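PDB 5A95: putative retaining b-glycosidase from Saccharophagus degradans, which probably hydrolyses the beta-linkages of mixed-linkage beta-glucans with retention of anomeric configuration, as a glycoside hydrolase of family 5. Local coordinates for residues 110-115 and 161-166; 150-153 and 157-160; 187-192 and 252-257. The protein carries 1 engineered substitution. All coordinates share one frame; numbering follows the deposited sequence. Where two conformers were deposited one is given.

Overall arrangement
The three contacts run from the rim of a family 5 barrel into its glycan-binding cleft. Contacts 1 and 2, with centres 11 Å apart, meet at the N-terminal end of helix 161-174: E150 OE2 is 2.9 Å from I161 N, a probable hydrogen bond, and R112 NH1 approaches D158 O. Contact 3 is centred 15 Å from contact 2 and 21 Å from contact 1; Y152 CE1 bridges towards it by packing 4.0 Å from F187 CZ. Contacts 2 and 3 also meet through sugar: Y157 binds the glucose of chain D, whose C1 lies 1.4 Å from O4 of the chain B glucose held by N188 and E189, a 1,4-linkage by its geometry.

Contact 1 of 3, residues 110-115 and 161-166; sequences SWRKLG and IKETRD
R112 and E163 meet as a salt bridge between two helices, with their side chains crossing at about a right angle while their flat ends lie almost in one plane, 22° apart. A single nitrogen does the work on the arginine side: NH1 faces both carboxylate oxygens, 2.9 Å from E163 OE1 and 2.9 Å from E163 OE2. The bond to OE2 is the hydrogen bond proper. It runs in the guanidinium plane to the syn lone pair of that oxygen, with an N-H...O angle of 157°. Two different chain shapes bring the groups together. E163 reaches straight out from its helix, CG anti to the backbone N (chi1 178°), whereas R112 bends at its third torsion, folding its methylenes past the same oxygen; CG of R112 is 3.3 Å from E163 OE2.

W111 meets this carboxylate edge-on: E163 OE2 lies at the indole edge, near its plane, 3.9 Å from W111 CD1, with ring and carboxylate steeply inclined. One water completes the junction: it accepts from W111 NE1 at 2.9 Å and donates to E163 O and to D166 OD2. Helices 108-114 and 161-174 of the barrel are thus tied by both charge and solvent, and F167 adds an edge-to-face contact on the indole.

Both polar ends have further duties, E163 OE1 to T159 OG1 and R112 NH1 to D158 O. With an arginine nitrogen on both oxygens and a hydroxyl on one, the carboxylate would probably favour its ionised form, and its rotation is constrained by bonds from two directions.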
ATOM      1  N   SER A 110     -17.848  -1.836  -4.795  1.00  7.20           N
ATOM      2  CA  SER A 110     -18.622  -1.795  -6.050  1.00  7.26           C
ATOM      3  C   SER A 110     -17.789  -1.240  -7.212  1.00  7.16           C
ATOM      4  O   SER A 110     -17.870  -1.746  -8.339  1.00  8.20           O
ATOM      5  CB  SER A 110     -19.879  -0.956  -5.821  1.00  7.73           C
ATOM      6  OG  SER A 110     -20.734  -1.035  -6.928  1.00  7.74           O
ATOM      7  N   TRP A 111     -16.993  -0.214  -6.929  1.00  6.93           N
ATOM      8  CA  TRP A 111     -15.990   0.299  -7.839  1.00  6.91           C
ATOM      9  C   TRP A 111     -15.133  -0.870  -8.319  1.00  7.24           C
ATOM     10  O   TRP A 111     -14.896  -1.031  -9.522  1.00  8.48           O
ATOM     11  CB  TRP A 111     -15.171   1.377  -7.110  1.00  6.99           C
ATOM     12  CG  TRP A 111     -14.052   2.002  -7.849  1.00  7.46           C
ATOM     13  CD1 TRP A 111     -12.714   1.853  -7.584  1.00  8.19           C
ATOM     14  CD2 TRP A 111     -14.133   2.970  -8.899  1.00  7.57           C
ATOM     15  NE1 TRP A 111     -11.966   2.643  -8.400  1.00  8.11           N
ATOM     16  CE2 TRP A 111     -12.808   3.339  -9.227  1.00  8.52           C
ATOM     17  CE3 TRP A 111     -15.184   3.566  -9.588  1.00  7.97           C
ATOM     18  CZ2 TRP A 111     -12.518   4.256 -10.235  1.00  8.45           C
ATOM     19  CZ3 TRP A 111     -14.882   4.501 -10.565  1.00  9.92           C
ATOM     20  CH2 TRP A 111     -13.578   4.819 -10.892  1.00  9.93           C
ATOM     21  N   ARG A 112     -14.644  -1.682  -7.387  1.00  7.38           N
ATOM     22  CA  ARG A 112     -13.825  -2.834  -7.768  1.00  7.52           C
ATOM     23  C   ARG A 112     -14.631  -3.899  -8.516  1.00  8.45           C
ATOM     24  O   ARG A 112     -14.150  -4.467  -9.485  1.00 10.12           O
ATOM     25  CB  ARG A 112     -13.133  -3.447  -6.546  1.00  8.28           C
ATOM     26  CG  ARG A 112     -12.032  -2.582  -5.970  1.00  8.02           C
ATOM     27  CD  ARG A 112     -11.326  -3.261  -4.819  1.00  8.13           C
ATOM     28  NE  ARG A 112     -12.157  -3.449  -3.637  1.00  8.19           N
ATOM     29  CZ  ARG A 112     -12.356  -2.530  -2.699  1.00  7.05           C
ATOM     30  NH1 ARG A 112     -11.838  -1.325  -2.846  1.00  7.67           N
ATOM     31  NH2 ARG A 112     -13.102  -2.791  -1.639  1.00  7.69           N
ATOM     32  N   LYS A 113     -15.860  -4.185  -8.060  1.00  8.25           N
ATOM     33  CA  LYS A 113     -16.639  -5.270  -8.643  1.00  8.97           C
ATOM     34  C   LYS A 113     -17.018  -4.993 -10.092  1.00  9.84           C
ATOM     35  O   LYS A 113     -16.860  -5.861 -10.962  1.00 11.58           O
ATOM     36  CB  LYS A 113     -17.881  -5.561  -7.791  1.00 10.08           C
ATOM     37  CG  LYS A 113     -18.654  -6.789  -8.252  1.00 12.36           C
ATOM     38  CD  LYS A 113     -19.769  -7.173  -7.299  1.00 15.76           C
ATOM     39  CE  LYS A 113     -20.377  -8.527  -7.661  1.00 20.65           C
ATOM     40  NZ  LYS A 113     -21.487  -8.863  -6.727  1.00 24.95           N
ATOM     41  N   LEU A 114     -17.563  -3.807 -10.343  1.00  9.17           N
ATOM     42  CA  LEU A 114     -17.869  -3.406 -11.712  1.00  9.56           C
ATOM     43  C   LEU A 114     -16.608  -3.097 -12.503  1.00 10.81           C
ATOM     44  O   LEU A 114     -16.540  -3.343 -13.710  1.00 12.02           O
ATOM     45  CB  LEU A 114     -18.804  -2.203 -11.737  1.00 11.11           C
ATOM     46  CG  LEU A 114     -20.215  -2.456 -11.246  1.00 12.70           C
ATOM     47  CD1 LEU A 114     -21.013  -1.142 -11.171  1.00 14.50           C
ATOM     48  CD2 LEU A 114     -20.865  -3.442 -12.207  1.00 16.75           C
ATOM     49  N   GLY A 115     -15.610  -2.574 -11.803  1.00 10.16           N
ATOM     50  CA  GLY A 115     -14.392  -2.084 -12.410  1.00 10.39           C
ATOM     51  C   GLY A 115     -14.513  -0.620 -12.791  1.00  9.16           C
ATOM     52  O   GLY A 115     -15.597  -0.169 -13.174  1.00  9.42           O
ATOM     53  N   ILE A 161      -5.197   4.516   0.218  1.00  5.39           N
ATOM     54  CA  ILE A 161      -4.898   5.870  -0.252  1.00  5.83           C
ATOM     55  C   ILE A 161      -4.670   5.847  -1.767  1.00  5.12           C
ATOM     56  O   ILE A 161      -5.140   6.707  -2.485  1.00  6.14           O
ATOM     57  CB  ILE A 161      -3.711   6.486   0.521  1.00  6.98           C
ATOM     58  CG1 ILE A 161      -4.068   6.632   1.996  1.00  8.28           C
ATOM     59  CG2 ILE A 161      -3.356   7.836  -0.077  1.00  7.34           C
ATOM     60  CD1 ILE A 161      -2.941   7.076   2.889  1.00  9.87           C
ATOM     61  N   LYS A 162      -3.946   4.854  -2.265  1.00  5.48           N
ATOM     62  CA  LYS A 162      -3.700   4.739  -3.686  1.00  5.49           C
ATOM     63  C   LYS A 162      -4.973   4.672  -4.514  1.00  5.32           C
ATOM     64  O   LYS A 162      -5.120   5.367  -5.516  1.00  6.07           O
ATOM     65  CB  LYS A 162      -2.814   3.534  -3.988  1.00  6.33           C
ATOM     66  CG  LYS A 162      -2.553   3.305  -5.479  1.00  5.72           C
ATOM     67  CD  LYS A 162      -1.750   2.023  -5.729  1.00  7.02           C
ATOM     68  CE  LYS A 162      -1.568   1.797  -7.218  1.00  7.88           C
ATOM     69  NZ  LYS A 162      -0.819   0.599  -7.610  1.00 10.61           N
ATOM     70  N   GLU A 163      -5.900   3.842  -4.071  1.00  5.54           N
ATOM     71  CA  GLU A 163      -7.149   3.626  -4.789  1.00  5.63           C
ATOM     72  C   GLU A 163      -8.025   4.871  -4.706  1.00  5.00           C
ATOM     73  O   GLU A 163      -8.705   5.218  -5.674  1.00  5.53           O
ATOM     74  CB  GLU A 163      -7.909   2.421  -4.236  1.00  5.93           C
ATOM     75  CG  GLU A 163      -9.245   2.140  -4.901  1.00  6.21           C
ATOM     76  CD  GLU A 163      -9.978   0.983  -4.269  1.00  6.70           C
ATOM     77  OE1 GLU A 163     -10.165   1.038  -3.041  1.00  9.38           O
ATOM     78  OE2 GLU A 163     -10.365   0.044  -4.983  1.00  8.88           O
ATOM     79  N   THR A 164      -8.035   5.526  -3.550  1.00  5.22           N
ATOM     80  CA  THR A 164      -8.785   6.779  -3.378  1.00  5.50           C
ATOM     81  C   THR A 164      -8.284   7.888  -4.278  1.00  5.30           C
ATOM     82  O   THR A 164      -9.054   8.546  -4.983  1.00  5.74           O
ATOM     83  CB  THR A 164      -8.747   7.204  -1.888  1.00  5.89           C
ATOM     84  OG1 THR A 164      -9.391   6.175  -1.093  1.00  6.13           O
ATOM     85  CG2 THR A 164      -9.437   8.528  -1.663  1.00  6.07           C
ATOM     86  N   ARG A 165      -6.976   8.072  -4.281  1.00  5.24           N
ATOM     87  CA  ARG A 165      -6.346   9.042  -5.186  1.00  5.37           C
ATOM     88  C   ARG A 165      -6.697   8.713  -6.638  1.00  5.63           C
ATOM     89  O   ARG A 165      -7.003   9.610  -7.424  1.00  6.38           O
ATOM     90  CB  ARG A 165      -4.825   9.007  -5.042  1.00  5.53           C
ATOM     91  CG  ARG A 165      -4.255   9.614  -3.788  1.00  7.16           C
ATOM     92  CD  ARG A 165      -2.739   9.627  -3.906  1.00  7.20           C
ATOM     93  NE  ARG A 165      -2.079  10.002  -2.683  1.00  7.22           N
ATOM     94  CZ  ARG A 165      -1.986  11.234  -2.219  1.00  8.54           C
ATOM     95  NH1 ARG A 165      -2.428  12.263  -2.943  1.00  8.27           N
ATOM     96  NH2 ARG A 165      -1.392  11.455  -1.056  1.00  8.61           N
ATOM     97  N   ASP A 166      -6.603   7.439  -7.007  1.00  5.58           N
ATOM     98  CA  ASP A 166      -6.867   7.049  -8.384  1.00  5.72           C
ATOM     99  C   ASP A 166      -8.313   7.280  -8.793  1.00  5.96           C
ATOM    100  O   ASP A 166      -8.584   7.711  -9.916  1.00  6.35           O
ATOM    101  CB  ASP A 166      -6.430   5.609  -8.641  1.00  6.16           C
ATOM    102  CG  ASP A 166      -6.819   5.131 -10.010  1.00  7.40           C
ATOM    103  OD1 ASP A 166      -6.148   5.543 -10.983  1.00  8.19           O
ATOM    104  OD2 ASP A 166      -7.798   4.378 -10.148  1.00  7.91           O
TER
HETATM  105  O   HOH W   1      -9.212   3.562  -8.014  1.00  8.40           O

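Contact 2 of 3, residues 150-153 and 157-160; sequences EQYQ and YDTT. With BGC (beta-D-glucopyranose), chain D.
Y152 donates its hydroxyl to T159 O over 2.8 Å, across the returning chain. The donor stands well above the carbonyl plane, at a C=O...O angle of 102°, not on a lone pair. With CG anti to its carbonyl carbon (chi1 -52°), Y152 lays its ring over 157-159: Y157 O sits over one face, 3.8 Å above the plane, and D158 C joins it there. D158 OD1 comes to Y152 CD2 at 3.2 Å from beside the ring, its carboxylate steeply inclined, while CG2 of T159 touches the hydroxyl oxygen. A leucine in place of Y152 would probably leave T159 O without this donor and open a gap beneath the backbone of 157-159. Beyond the ring, the extended E150 side chain crosses T160 at a slant, its OE2 3.5 Å from T160 CB and bonded to I161 N.

The two segments run antiparallel, 172° apart, in the connection between strand 136-144 and helix 161-174 of the barrel; E150 and Q151 both face Y146 as a G1 beta bulge, and T160 is the N-cap, its OG1 taken by E163 N. One water, donating to E150 O and D158 OD1, bridges the two segments.

Further out, K162 NZ of the third subunit forms a salt bridge with D158 OD2 and also bonds T159 O. At the start of segment 157-160, Y157 OH hydrogen-bonds O6 of the chain D glucose at 2.7 Å, a sugar also held by H107 and S337.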
ATOM      1  N   GLU A 150      -5.832   3.119   6.602  1.00  5.62           N
ATOM      2  CA  GLU A 150      -6.526   2.199   5.694  1.00  5.16           C
ATOM      3  C   GLU A 150      -7.285   1.115   6.463  1.00  5.57           C
ATOM      4  O   GLU A 150      -7.235  -0.048   6.084  1.00  5.86           O
ATOM      5  CB  GLU A 150      -5.579   1.622   4.608  1.00  5.59           C
ATOM      6  CG  GLU A 150      -4.902   2.723   3.798  1.00  6.45           C
ATOM      7  CD  GLU A 150      -3.880   2.241   2.825  1.00  7.45           C
ATOM      8  OE1 GLU A 150      -3.476   1.073   2.946  1.00 10.57           O
ATOM      9  OE2 GLU A 150      -3.458   3.017   1.917  1.00  7.12           O
ATOM     10  N   GLN A 151      -8.006   1.530   7.496  1.00  5.35           N
ATOM     11  CA  GLN A 151      -8.827   0.636   8.309  1.00  5.54           C
ATOM     12  C   GLN A 151     -10.255   1.184   8.339  1.00  5.62           C
ATOM     13  O   GLN A 151     -10.459   2.385   8.472  1.00  6.57           O
ATOM     14  CB  GLN A 151      -8.309   0.519   9.761  1.00  6.18           C
ATOM     15  CG  GLN A 151      -6.855   0.156   9.887  1.00  5.78           C
ATOM     16  CD  GLN A 151      -6.530  -1.231   9.386  1.00  6.33           C
ATOM     17  OE1 GLN A 151      -7.018  -2.233   9.924  1.00  7.14           O
ATOM     18  NE2 GLN A 151      -5.679  -1.318   8.390  1.00  6.38           N
ATOM     19  N   TYR A 152     -11.245   0.289   8.255  1.00  5.83           N
ATOM     20  CA  TYR A 152     -12.628   0.685   7.963  1.00  6.68           C
ATOM     21  C   TYR A 152     -13.661  -0.008   8.814  1.00  5.17           C
ATOM     22  O   TYR A 152     -13.413  -1.067   9.441  1.00  6.67           O
ATOM     23  CB  TYR A 152     -12.941   0.482   6.454  1.00  5.92           C
ATOM     24  CG  TYR A 152     -11.889   1.151   5.607  1.00  5.84           C
ATOM     25  CD1 TYR A 152     -11.928   2.505   5.337  1.00  6.51           C
ATOM     26  CD2 TYR A 152     -10.819   0.431   5.139  1.00  5.99           C
ATOM     27  CE1 TYR A 152     -10.909   3.136   4.659  1.00  6.84           C
ATOM     28  CE2 TYR A 152      -9.792   1.034   4.453  1.00  6.43           C
ATOM     29  CZ  TYR A 152      -9.849   2.395   4.173  1.00  6.50           C
ATOM     30  OH  TYR A 152      -8.811   2.997   3.508  1.00  7.61           O
ATOM     31  N   GLN A 153     -14.872   0.527   8.774  1.00  5.78           N
ATOM     32  CA  GLN A 153     -15.972  -0.022   9.518  1.00  6.06           C
ATOM     33  C   GLN A 153     -16.401  -1.409   9.017  1.00  6.34           C
ATOM     34  O   GLN A 153     -16.871  -2.234   9.808  1.00  7.88           O
ATOM     35  CB  GLN A 153     -17.146   0.969   9.525  1.00  6.34           C
ATOM     36  CG  GLN A 153     -18.372   0.464  10.278  1.00  7.57           C
ATOM     37  CD  GLN A 153     -19.392   1.540  10.425  1.00  7.47           C
ATOM     38  OE1 GLN A 153     -19.130   2.516  11.105  1.00  8.49           O
ATOM     39  NE2 GLN A 153     -20.558   1.337   9.834  1.00  8.44           N
ATOM     40  N   TYR A 157     -16.551  -0.908   2.483  1.00  6.09           N
ATOM     41  CA  TYR A 157     -15.947   0.383   2.466  1.00  5.99           C
ATOM     42  C   TYR A 157     -14.432   0.357   2.278  1.00  6.70           C
ATOM     43  O   TYR A 157     -13.777   1.403   2.231  1.00  6.75           O
ATOM     44  CB  TYR A 157     -16.259   1.096   3.784  1.00  6.41           C
ATOM     45  CG  TYR A 157     -17.740   1.135   4.080  1.00  6.30           C
ATOM     46  CD1 TYR A 157     -18.650   1.673   3.175  1.00  6.27           C
ATOM     47  CD2 TYR A 157     -18.225   0.638   5.263  1.00  6.93           C
ATOM     48  CE1 TYR A 157     -20.020   1.654   3.455  1.00  6.55           C
ATOM     49  CE2 TYR A 157     -19.580   0.636   5.564  1.00  6.55           C
ATOM     50  CZ  TYR A 157     -20.487   1.137   4.651  1.00  6.56           C
ATOM     51  OH  TYR A 157     -21.838   1.121   4.924  1.00  7.77           O
ATOM     52  N   ASP A 158     -13.843  -0.827   2.196  1.00  6.51           N
ATOM     53  CA  ASP A 158     -12.391  -0.970   2.206  1.00  6.52           C
ATOM     54  C   ASP A 158     -11.756  -0.310   0.992  1.00  6.43           C
ATOM     55  O   ASP A 158     -12.206  -0.488  -0.129  1.00  6.48           O
ATOM     56  CB  ASP A 158     -12.012  -2.460   2.216  1.00  6.83           C
ATOM     57  CG  ASP A 158     -10.534  -2.690   2.436  1.00  9.70           C
ATOM     58  OD1 ASP A 158     -10.009  -2.143   3.394  1.00 14.14           O
ATOM     59  OD2 ASP A 158      -9.891  -3.432   1.704  1.00 16.17           O
ATOM     60  N   THR A 159     -10.688   0.446   1.252  1.00  6.36           N
ATOM     61  CA  THR A 159      -9.975   1.133   0.216  1.00  6.14           C
ATOM     62  C   THR A 159      -8.546   1.376   0.673  1.00  6.72           C
ATOM     63  O   THR A 159      -8.136   0.935   1.759  1.00  7.08           O
ATOM     64  CB  THR A 159     -10.720   2.431  -0.239  1.00  6.32           C
ATOM     65  OG1 THR A 159     -10.069   3.002  -1.391  1.00  7.51           O
ATOM     66  CG2 THR A 159     -10.829   3.485   0.864  1.00  6.98           C
ATOM     67  N   THR A 160      -7.774   2.031  -0.170  1.00  6.47           N
ATOM     68  CA  THR A 160      -6.409   2.429   0.148  1.00  6.10           C
ATOM     69  C   THR A 160      -6.249   3.883  -0.266  1.00  6.22           C
ATOM     70  O   THR A 160      -7.050   4.429  -1.032  1.00  6.26           O
ATOM     71  CB  THR A 160      -5.371   1.601  -0.627  1.00  6.30           C
ATOM     72  OG1 THR A 160      -5.553   1.812  -2.037  1.00  7.08           O
ATOM     73  CG2 THR A 160      -5.459   0.129  -0.297  1.00  7.43           C
TER
HETATM   74  C2  BGC D   2     -27.867   1.219   5.128  1.00 10.27           C
HETATM   75  C3  BGC D   2     -27.583  -0.245   4.846  1.00 11.48           C
HETATM   76  C4  BGC D   2     -26.661  -0.401   3.657  1.00 10.76           C
HETATM   77  C5  BGC D   2     -25.410   0.460   3.823  1.00  9.99           C
HETATM   78  C6  BGC D   2     -24.559   0.533   2.582  1.00 10.08           C
HETATM   79  C1  BGC D   2     -26.526   1.907   5.315  1.00 11.17           C
HETATM   80  O2  BGC D   2     -28.666   1.280   6.308  1.00 12.10           O
HETATM   81  O3  BGC D   2     -28.824  -0.899   4.553  1.00 13.27           O
HETATM   82  O4  BGC D   2     -26.264  -1.766   3.559  1.00 11.73           O
HETATM   83  O5  BGC D   2     -25.783   1.794   4.116  1.00  9.82           O
HETATM   84  O6  BGC D   2     -23.437   1.377   2.821  1.00  8.60           O
HETATM   85  O   HOH W   2      -8.732  -2.372   5.860  1.00 13.85           O

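Contact 3 of 3, residues 187-192 and 252-257; sequences FNEPTT and AAHPYP. With BGC (beta-D-glucopyranose), chain B.
N188 and E189 begin the Asn-Glu-Pro signature that family 5 enzymes carry after the fourth barrel strand, and H254, from the loop after strand 250-252, closes on both of them. Its imidazole presents an edge. ND1 donates to E189 OE2 over 2.6 Å, a short and nearly straight bond (164°) that keeps close to the ring plane. The carboxylate is approached from its anti side, a little out of its own plane, and lies 55° from the imidazole. CG of E189 is also close, 3.3 Å from ND1. On the same ring edge CE1 of H254 comes 3.1 Å from N188 OD1, the amide being turned obliquely against the ring. That oxygen is bonded elsewhere, to R103 NH2, and H254 is held from its far nitrogen too, NE2 meeting T290 OG1; two bonds from one ring fix its rotation.

The fold is the eight-stranded (beta/alpha) barrel of clan A, in which the glutamate of this signature serves as the acid/base; the glucose bound here is consistent with that role. O1 of the chain B sugar donates to E189 OE1 at 2.6 Å, so the carboxylate holds the histidine with one oxygen and the anomeric hydroxyl with the other. N188 reaches the same sugar with its amide nitrogen: ND2 donates to O2 across 3.3 Å, long but almost straight. With CG anti to its backbone N (chi1 168°), N188 turns its amide between the histidine edge and the sugar. H142 NE2 and H303 NE2 bind this glucose as well.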
ATOM      1  N   PHE A 187     -14.346  11.779   1.002  1.00  5.22           N
ATOM      2  CA  PHE A 187     -14.362  10.587   1.856  1.00  5.07           C
ATOM      3  C   PHE A 187     -15.571  10.702   2.774  1.00  4.94           C
ATOM      4  O   PHE A 187     -15.553  11.458   3.747  1.00  5.90           O
ATOM      5  CB  PHE A 187     -13.074  10.461   2.661  1.00  5.75           C
ATOM      6  CG  PHE A 187     -12.955   9.141   3.376  1.00  5.59           C
ATOM      7  CD1 PHE A 187     -13.581   8.938   4.590  1.00  5.67           C
ATOM      8  CD2 PHE A 187     -12.193   8.115   2.848  1.00  5.57           C
ATOM      9  CE1 PHE A 187     -13.471   7.708   5.243  1.00  5.77           C
ATOM     10  CE2 PHE A 187     -12.088   6.908   3.480  1.00  6.15           C
ATOM     11  CZ  PHE A 187     -12.727   6.701   4.674  1.00  6.14           C
ATOM     12  N   ASN A 188     -16.618   9.926   2.474  1.00  5.86           N
ATOM     13  CA  ASN A 188     -17.923  10.020   3.134  1.00  4.80           C
ATOM     14  C   ASN A 188     -17.864  10.262   4.652  1.00  5.91           C
ATOM     15  O   ASN A 188     -18.305  11.294   5.166  1.00  5.78           O
ATOM     16  CB  ASN A 188     -18.690   8.763   2.781  1.00  5.38           C
ATOM     17  CG  ASN A 188     -19.944   8.536   3.596  1.00  5.77           C
ATOM     18  OD1 ASN A 188     -20.828   9.369   3.692  1.00  6.68           O
ATOM     19  ND2 ASN A 188     -20.034   7.333   4.168  1.00  6.59           N
ATOM     20  N   GLU A 189     -17.373   9.276   5.407  1.00  5.49           N
ATOM     21  CA  GLU A 189     -17.471   9.313   6.870  1.00  5.44           C
ATOM     22  C   GLU A 189     -16.175   8.943   7.559  1.00  4.12           C
ATOM     23  O   GLU A 189     -15.938   7.751   7.881  1.00  5.89           O
ATOM     24  CB  GLU A 189     -18.642   8.464   7.386  1.00  6.05           C
ATOM     25  CG  GLU A 189     -19.969   9.192   7.238  1.00  6.85           C
ATOM     26  CD  GLU A 189     -21.167   8.442   7.744  1.00  7.66           C
ATOM     27  OE1 GLU A 189     -21.088   7.215   7.857  1.00 10.55           O
ATOM     28  OE2 GLU A 189     -22.204   9.096   7.968  1.00  8.08           O
ATOM     29  N   PRO A 190     -15.358   9.961   7.862  1.00  4.68           N
ATOM     30  CA  PRO A 190     -14.188   9.720   8.687  1.00  4.83           C
ATOM     31  C   PRO A 190     -14.605   9.273  10.089  1.00  5.53           C
ATOM     32  O   PRO A 190     -15.439   9.909  10.729  1.00  5.47           O
ATOM     33  CB  PRO A 190     -13.510  11.081   8.725  1.00  5.63           C
ATOM     34  CG  PRO A 190     -13.993  11.759   7.471  1.00  5.75           C
ATOM     35  CD  PRO A 190     -15.431  11.360   7.425  1.00  5.30           C
ATOM     36  N   THR A 191     -13.973   8.186  10.554  1.00  5.57           N
ATOM     37  CA  THR A 191     -14.157   7.698  11.905  1.00  6.28           C
ATOM     38  C   THR A 191     -13.036   6.744  12.260  1.00  5.76           C
ATOM     39  O   THR A 191     -12.555   6.001  11.389  1.00  6.24           O
ATOM     40  CB  THR A 191     -15.519   7.003  12.147  1.00  6.83           C
ATOM     41  OG1 THR A 191     -15.547   6.542  13.503  1.00  6.59           O
ATOM     42  CG2 THR A 191     -15.742   5.820  11.208  1.00  7.41           C
ATOM     43  N   THR A 192     -12.621   6.744  13.524  1.00  5.86           N
ATOM     44  CA  THR A 192     -11.718   5.711  13.994  1.00  6.28           C
ATOM     45  C   THR A 192     -12.400   4.695  14.900  1.00  6.31           C
ATOM     46  O   THR A 192     -11.732   3.829  15.452  1.00  6.30           O
ATOM     47  CB  THR A 192     -10.532   6.293  14.752  1.00  6.09           C
ATOM     48  OG1 THR A 192     -11.034   6.960  15.913  1.00  6.15           O
ATOM     49  CG2 THR A 192      -9.713   7.188  13.853  1.00  6.95           C
ATOM     50  N   ALA A 252     -18.832  19.009   4.847  1.00  6.59           N
ATOM     51  CA  ALA A 252     -19.927  18.052   5.031  1.00  7.08           C
ATOM     52  C   ALA A 252     -20.296  17.961   6.497  1.00  6.74           C
ATOM     53  O   ALA A 252     -19.435  17.998   7.369  1.00  8.27           O
ATOM     54  CB  ALA A 252     -19.528  16.670   4.516  1.00  7.11           C
ATOM     55  N   ALA A 253     -21.558  17.669   6.769  1.00  6.85           N
ATOM     56  CA  ALA A 253     -22.030  17.279   8.084  1.00  6.57           C
ATOM     57  C   ALA A 253     -23.104  16.229   7.892  1.00  6.47           C
ATOM     58  O   ALA A 253     -23.894  16.296   6.959  1.00  6.74           O
ATOM     59  CB  ALA A 253     -22.606  18.467   8.838  1.00  9.49           C
ATOM     60  N   HIS A 254     -23.152  15.265   8.823  1.00  5.87           N
ATOM     61  CA  HIS A 254     -24.139  14.178   8.803  1.00  6.23           C
ATOM     62  C   HIS A 254     -24.946  14.187  10.095  1.00  6.01           C
ATOM     63  O   HIS A 254     -24.723  13.353  11.004  1.00  6.89           O
ATOM     64  CB  HIS A 254     -23.455  12.831   8.601  1.00  6.40           C
ATOM     65  CG  HIS A 254     -22.917  12.644   7.212  1.00  6.61           C
ATOM     66  ND1 HIS A 254     -22.324  11.468   6.797  1.00  7.11           N
ATOM     67  CD2 HIS A 254     -22.901  13.472   6.135  1.00  6.28           C
ATOM     68  CE1 HIS A 254     -21.956  11.583   5.542  1.00  8.48           C
ATOM     69  NE2 HIS A 254     -22.329  12.773   5.108  1.00  8.15           N
ATOM     70  N   PRO A 255     -25.853  15.155  10.218  1.00  5.96           N
ATOM     71  CA  PRO A 255     -26.515  15.348  11.491  1.00  6.78           C
ATOM     72  C   PRO A 255     -27.750  14.440  11.676  1.00  7.54           C
ATOM     73  O   PRO A 255     -28.905  14.904  11.738  1.00  7.42           O
ATOM     74  CB  PRO A 255     -26.915  16.806  11.424  1.00  6.95           C
ATOM     75  CG  PRO A 255     -27.240  17.018   9.964  1.00  7.40           C
ATOM     76  CD  PRO A 255     -26.209  16.209   9.246  1.00  6.45           C
ATOM     77  N   TYR A 256     -27.512  13.139  11.807  1.00  6.99           N
ATOM     78  CA  TYR A 256     -28.580  12.231  12.160  0.60  6.93           C
ATOM     79  C   TYR A 256     -29.154  12.578  13.552  1.00  7.07           C
ATOM     80  O   TYR A 256     -28.466  13.208  14.371  1.00  7.22           O
ATOM     81  CB  TYR A 256     -28.063  10.820  12.067  0.60  7.65           C
ATOM     82  CG  TYR A 256     -27.962  10.273  10.657  0.60  6.77           C
ATOM     83  CD1 TYR A 256     -29.079  10.171   9.844  0.60  7.09           C
ATOM     84  CD2 TYR A 256     -26.764   9.771  10.167  0.60  6.77           C
ATOM     85  CE1 TYR A 256     -29.005   9.617   8.583  0.60  7.28           C
ATOM     86  CE2 TYR A 256     -26.693   9.187   8.916  0.60  7.62           C
ATOM     87  CZ  TYR A 256     -27.808   9.125   8.121  0.60  7.47           C
ATOM     88  OH  TYR A 256     -27.708   8.541   6.869  0.60  9.65           O
ATOM     89  N   PRO A 257     -30.395  12.132  13.828  1.00  6.97           N
ATOM     90  CA  PRO A 257     -31.081  12.638  15.008  1.00  7.03           C
ATOM     91  C   PRO A 257     -30.443  12.378  16.360  1.00  7.06           C
ATOM     92  O   PRO A 257     -30.581  13.192  17.277  1.00  8.10           O
ATOM     93  CB  PRO A 257     -32.478  11.958  14.953  1.00  8.04           C
ATOM     94  CG  PRO A 257     -32.342  10.832  13.980  1.00  8.37           C
ATOM     95  CD  PRO A 257     -31.306  11.327  12.986  1.00  7.41           C
TER
HETATM   96  C2  BGC B   1     -23.602   5.304   6.380  1.00 12.97           C
HETATM   97  C3  BGC B   1     -24.640   4.690   5.443  1.00 12.38           C
HETATM   98  C4  BGC B   1     -25.656   3.889   6.267  1.00 11.95           C
HETATM   99  C5  BGC B   1     -26.255   4.773   7.344  1.00 13.86           C
HETATM  100  C6  BGC B   1     -27.286   4.053   8.179  1.00 17.66           C
HETATM  101  C1  BGC B   1     -24.192   5.943   7.634  1.00 14.00           C
HETATM  102  O1  BGC B   1     -23.261   6.054   8.681  1.00 15.06           O
HETATM  103  O2  BGC B   1     -22.763   6.259   5.630  1.00 13.04           O
HETATM  104  O3  BGC B   1     -23.919   3.910   4.437  1.00 10.68           O
HETATM  105  O4  BGC B   1     -26.729   3.293   5.523  1.00 11.57           O
HETATM  106  O5  BGC B   1     -25.185   5.131   8.212  1.00 14.48           O
HETATM  107  O6  BGC B   1     -27.592   4.948   9.250  1.00 24.57           O